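PDB 5HH3: OxyA protein from Actinoplanes teichomyceticus, which is a haem-dependent cytochrome P450 of glycopeptide antibiotic biosynthesis, a peptide cyclase that carries out phenolic coupling, probably of the teicoplanin precursor peptide. Local coordinates for residues Gly38-Leu43 / His302-Gly307; Ile381-Gly384 / Asp389-Ala392. All coordinates share one frame; numbering follows the deposited sequence.

Contact 1 (Gly38-Leu43 / His302-Gly307); sequences GPLTTL and HLIKAG
The side chain of L40 meets H302 and I304 through one methyl, CD2, which reaches across between two strands whose backbones stay well apart: the CA atoms of L40 and H302 are 7.7 Å from each other. The torsions explain the reach. With CG anti to the backbone N (chi1 -168°), the leucine side chain stretches out from its strand, and CD2 arrives 3.9 Å from CB of H302. The same methyl lies 3.9 Å from CD1 of I304, an isoleucine whose CB does not aim at the other strand but whose longer branch, CG1 and CD1, is turned toward it, with CG1 beside its own backbone N (chi1 -61°). The principle illustrated is that two separate sheets of a P450 beta region can be joined largely through side chains, with their backbones well apart. L40 belongs to the edge strand 40-45 of the mixed five-stranded sheet, whereas H302 and I304 lie on one strand of the hairpin 297-304. Strand 53-57 contributes W55, whose ring meets that of H302 with the planes inclined at about 55°, and A57, which also touches L40; V297 and I299 pack on I304 from within the hairpin. The imidazole approaches the L40 backbone obliquely, its CD2 lying 3.5 Å from the carbonyl O of L40.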
# COMPACT_ATOMS: atom_id res chain seq x y z
N GLY B 38 -22.15 14.21 4.16
CA GLY B 38 -21.90 15.45 3.40
C GLY B 38 -21.11 15.09 2.14
O GLY B 38 -20.88 13.91 1.90
N PRO B 39 -20.72 16.08 1.34
CA PRO B 39 -20.04 15.82 0.07
C PRO B 39 -18.54 15.42 0.19
O PRO B 39 -17.96 14.92 -0.77
CB PRO B 39 -20.20 17.14 -0.69
CG PRO B 39 -20.32 18.18 0.37
CD PRO B 39 -21.09 17.50 1.47
N LEU B 40 -17.96 15.63 1.37
CA LEU B 40 -16.54 15.37 1.61
C LEU B 40 -16.35 14.90 3.05
O LEU B 40 -16.76 15.60 3.96
CB LEU B 40 -15.76 16.68 1.40
CG LEU B 40 -14.25 16.59 1.33
CD1 LEU B 40 -13.77 15.92 0.06
CD2 LEU B 40 -13.60 17.95 1.45
N THR B 41 -15.73 13.74 3.26
CA THR B 41 -15.42 13.22 4.61
C THR B 41 -13.95 12.78 4.72
O THR B 41 -13.26 12.62 3.72
CB THR B 41 -16.33 12.03 4.99
OG1 THR B 41 -16.25 11.00 3.98
CG2 THR B 41 -17.78 12.49 5.09
N THR B 42 -13.46 12.59 5.94
CA THR B 42 -12.08 12.17 6.16
C THR B 42 -11.98 10.66 6.20
O THR B 42 -12.81 9.98 6.80
CB THR B 42 -11.51 12.70 7.46
OG1 THR B 42 -12.34 12.26 8.51
CG2 THR B 42 -11.50 14.20 7.49
N LEU B 43 -10.95 10.13 5.54
CA LEU B 43 -10.54 8.76 5.72
C LEU B 43 -9.61 8.66 6.89
O LEU B 43 -9.68 7.71 7.66
CB LEU B 43 -9.84 8.24 4.47
CG LEU B 43 -10.69 8.15 3.22
CD1 LEU B 43 -9.82 7.85 2.00
CD2 LEU B 43 -11.75 7.08 3.43
N HIS B 302 -15.32 22.46 4.17
CA HIS B 302 -14.05 21.96 4.65
C HIS B 302 -12.89 22.67 3.99
O HIS B 302 -13.01 23.13 2.86
CB HIS B 302 -13.91 20.46 4.37
CG HIS B 302 -14.65 19.59 5.33
ND1 HIS B 302 -14.32 19.52 6.67
CD2 HIS B 302 -15.71 18.76 5.16
CE1 HIS B 302 -15.14 18.68 7.28
NE2 HIS B 302 -15.98 18.20 6.38
N LEU B 303 -11.77 22.72 4.68
CA LEU B 303 -10.53 23.26 4.11
C LEU B 303 -9.53 22.13 3.85
O LEU B 303 -8.95 21.57 4.78
CB LEU B 303 -9.92 24.30 5.06
CG LEU B 303 -8.67 25.05 4.57
CD1 LEU B 303 -8.91 25.71 3.23
CD2 LEU B 303 -8.29 26.08 5.62
N ILE B 304 -9.34 21.80 2.58
CA ILE B 304 -8.30 20.87 2.15
C ILE B 304 -6.97 21.60 2.14
O ILE B 304 -6.82 22.56 1.40
CB ILE B 304 -8.61 20.29 0.77
CG1 ILE B 304 -9.93 19.51 0.81
CG2 ILE B 304 -7.47 19.38 0.28
CD1 ILE B 304 -10.55 19.32 -0.56
N LYS B 305 -6.03 21.19 2.98
CA LYS B 305 -4.72 21.83 3.02
C LYS B 305 -3.80 21.26 1.97
O LYS B 305 -3.86 20.08 1.67
CB LYS B 305 -4.06 21.67 4.37
CG LYS B 305 -4.74 22.45 5.49
CD LYS B 305 -4.57 23.97 5.35
CE LYS B 305 -3.13 24.41 5.58
NZ LYS B 305 -3.08 25.90 5.60
N ALA B 306 -2.88 22.08 1.46
CA ALA B 306 -1.88 21.57 0.52
C ALA B 306 -1.17 20.37 1.18
O ALA B 306 -0.79 20.45 2.34
CB ALA B 306 -0.89 22.67 0.14
N GLY B 307 -1.05 19.27 0.44
CA GLY B 307 -0.44 18.02 0.95
C GLY B 307 -1.47 16.99 1.37
O GLY B 307 -1.17 15.81 1.39

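Contact 2 (Ile381-Gly384 / Asp389-Ala392); sequences IRLG and DVEA
A short hairpin-like loop near the C terminus, with one antiparallel beta bridge, the non-hydrogen-bonded pair L383 and V390, shows how a few backbone bonds can pair two segments that form no regular strand. The bridged pair is flanked by two hydrogen bonds: E391 N donates one to R382 O (3.0 Å) and G384 N one to D389 O (2.9 Å), in the plane of that carbonyl. Both are close to straight, with angles at the hydrogen of 166° and 168°. Beyond them water continues the pairing, one molecule accepting from R382 N and donating to A392 O, the other accepting from D389 N and donating to G384 O. One flank is apolar. CG2 of I381 meets CG1 of V390 at 3.6 Å, while CD2 of L383 lies 4.0 Å from the other valine methyl, CG2; W252 of helix 225-256 packs against all three residues, joining the loop to that long helix. E391 folds over the backbone of the opposite segment instead. Its CG stands beside the backbone N (chi1 -62°), and the chain then runs extended across R382 O and G384 N, so that the carboxylate lies over the backbone, spanning from R382 to G384: OE2 comes 3.4 Å from CB of R382, and OE1 ends 3.2 Å from CA of G384.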
# COMPACT_ATOMS: atom_id res chain seq x y z
N ILE B 381 -23.19 -14.89 -6.22
CA ILE B 381 -22.07 -14.58 -7.10
C ILE B 381 -20.94 -13.99 -6.26
O ILE B 381 -21.18 -13.12 -5.44
CB ILE B 381 -22.55 -13.73 -8.30
CG1 ILE B 381 -23.28 -14.69 -9.26
CG2 ILE B 381 -21.40 -13.03 -9.01
CD1 ILE B 381 -24.34 -14.04 -10.10
N ARG B 382 -19.74 -14.53 -6.42
CA ARG B 382 -18.57 -14.14 -5.64
C ARG B 382 -17.86 -12.97 -6.30
O ARG B 382 -17.53 -13.00 -7.49
CB ARG B 382 -17.57 -15.29 -5.51
CG ARG B 382 -18.17 -16.59 -4.97
CD ARG B 382 -17.19 -17.30 -4.05
NE ARG B 382 -17.61 -18.66 -3.74
CZ ARG B 382 -17.19 -19.78 -4.33
NH1 ARG B 382 -16.30 -19.76 -5.33
NH2 ARG B 382 -17.66 -20.96 -3.92
N LEU B 383 -17.64 -11.93 -5.51
CA LEU B 383 -16.98 -10.73 -5.99
C LEU B 383 -15.59 -10.67 -5.38
O LEU B 383 -15.43 -10.92 -4.18
CB LEU B 383 -17.79 -9.50 -5.59
CG LEU B 383 -19.19 -9.43 -6.20
CD1 LEU B 383 -19.90 -8.19 -5.69
CD2 LEU B 383 -19.12 -9.41 -7.72
N GLY B 384 -14.60 -10.34 -6.20
CA GLY B 384 -13.22 -10.18 -5.75
C GLY B 384 -13.00 -8.80 -5.17
O GLY B 384 -13.94 -8.02 -5.04
N ASP B 389 -15.49 -6.85 -9.63
CA ASP B 389 -14.84 -8.01 -10.14
C ASP B 389 -15.68 -9.26 -9.90
O ASP B 389 -15.57 -9.93 -8.85
CB ASP B 389 -13.47 -8.13 -9.48
CG ASP B 389 -12.73 -9.36 -9.91
OD1 ASP B 389 -13.04 -9.90 -10.99
OD2 ASP B 389 -11.85 -9.80 -9.15
N VAL B 390 -16.53 -9.58 -10.87
CA VAL B 390 -17.29 -10.83 -10.84
C VAL B 390 -16.30 -11.96 -11.12
O VAL B 390 -15.74 -12.03 -12.20
CB VAL B 390 -18.42 -10.87 -11.88
CG1 VAL B 390 -19.20 -12.18 -11.76
CG2 VAL B 390 -19.33 -9.66 -11.72
N GLU B 391 -16.11 -12.84 -10.14
CA GLU B 391 -15.12 -13.90 -10.23
C GLU B 391 -15.55 -15.07 -11.14
O GLU B 391 -14.71 -15.67 -11.81
CB GLU B 391 -14.77 -14.41 -8.84
CG GLU B 391 -14.14 -13.33 -7.97
CD GLU B 391 -13.64 -13.85 -6.64
OE1 GLU B 391 -12.63 -13.31 -6.13
OE2 GLU B 391 -14.25 -14.79 -6.09
N ALA B 392 -16.84 -15.37 -11.16
CA ALA B 392 -17.39 -16.43 -12.02
C ALA B 392 -18.88 -16.18 -12.21
O ALA B 392 -19.55 -15.77 -11.25
CB ALA B 392 -17.14 -17.80 -11.40
O HOH W 1 -19.44 -16.33 -8.46
O HOH W 2 -15.52 -6.28 -6.64

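How the contacts relate
From the N terminus the chain first passes through 38-43, just after helix 29-37, and contact 1 closes only when it returns at 302-307, after 258 intervening residues rich in helix. That long loop brings the edge of the five-stranded sheet against the hairpin 297-304. Contact 2 opens later, in the loop between strands 373-374 and 394-396, and closes after four residues. The two are therefore in series, neither nested nor crossed. Their centres lie 32 Å apart and their nearest atoms about 17 Å, without touching. One contact is long-range and joins two sheets; the other is local and packs a hairpin-like loop on helix 225-256, itself part of the loop closed by contact 1.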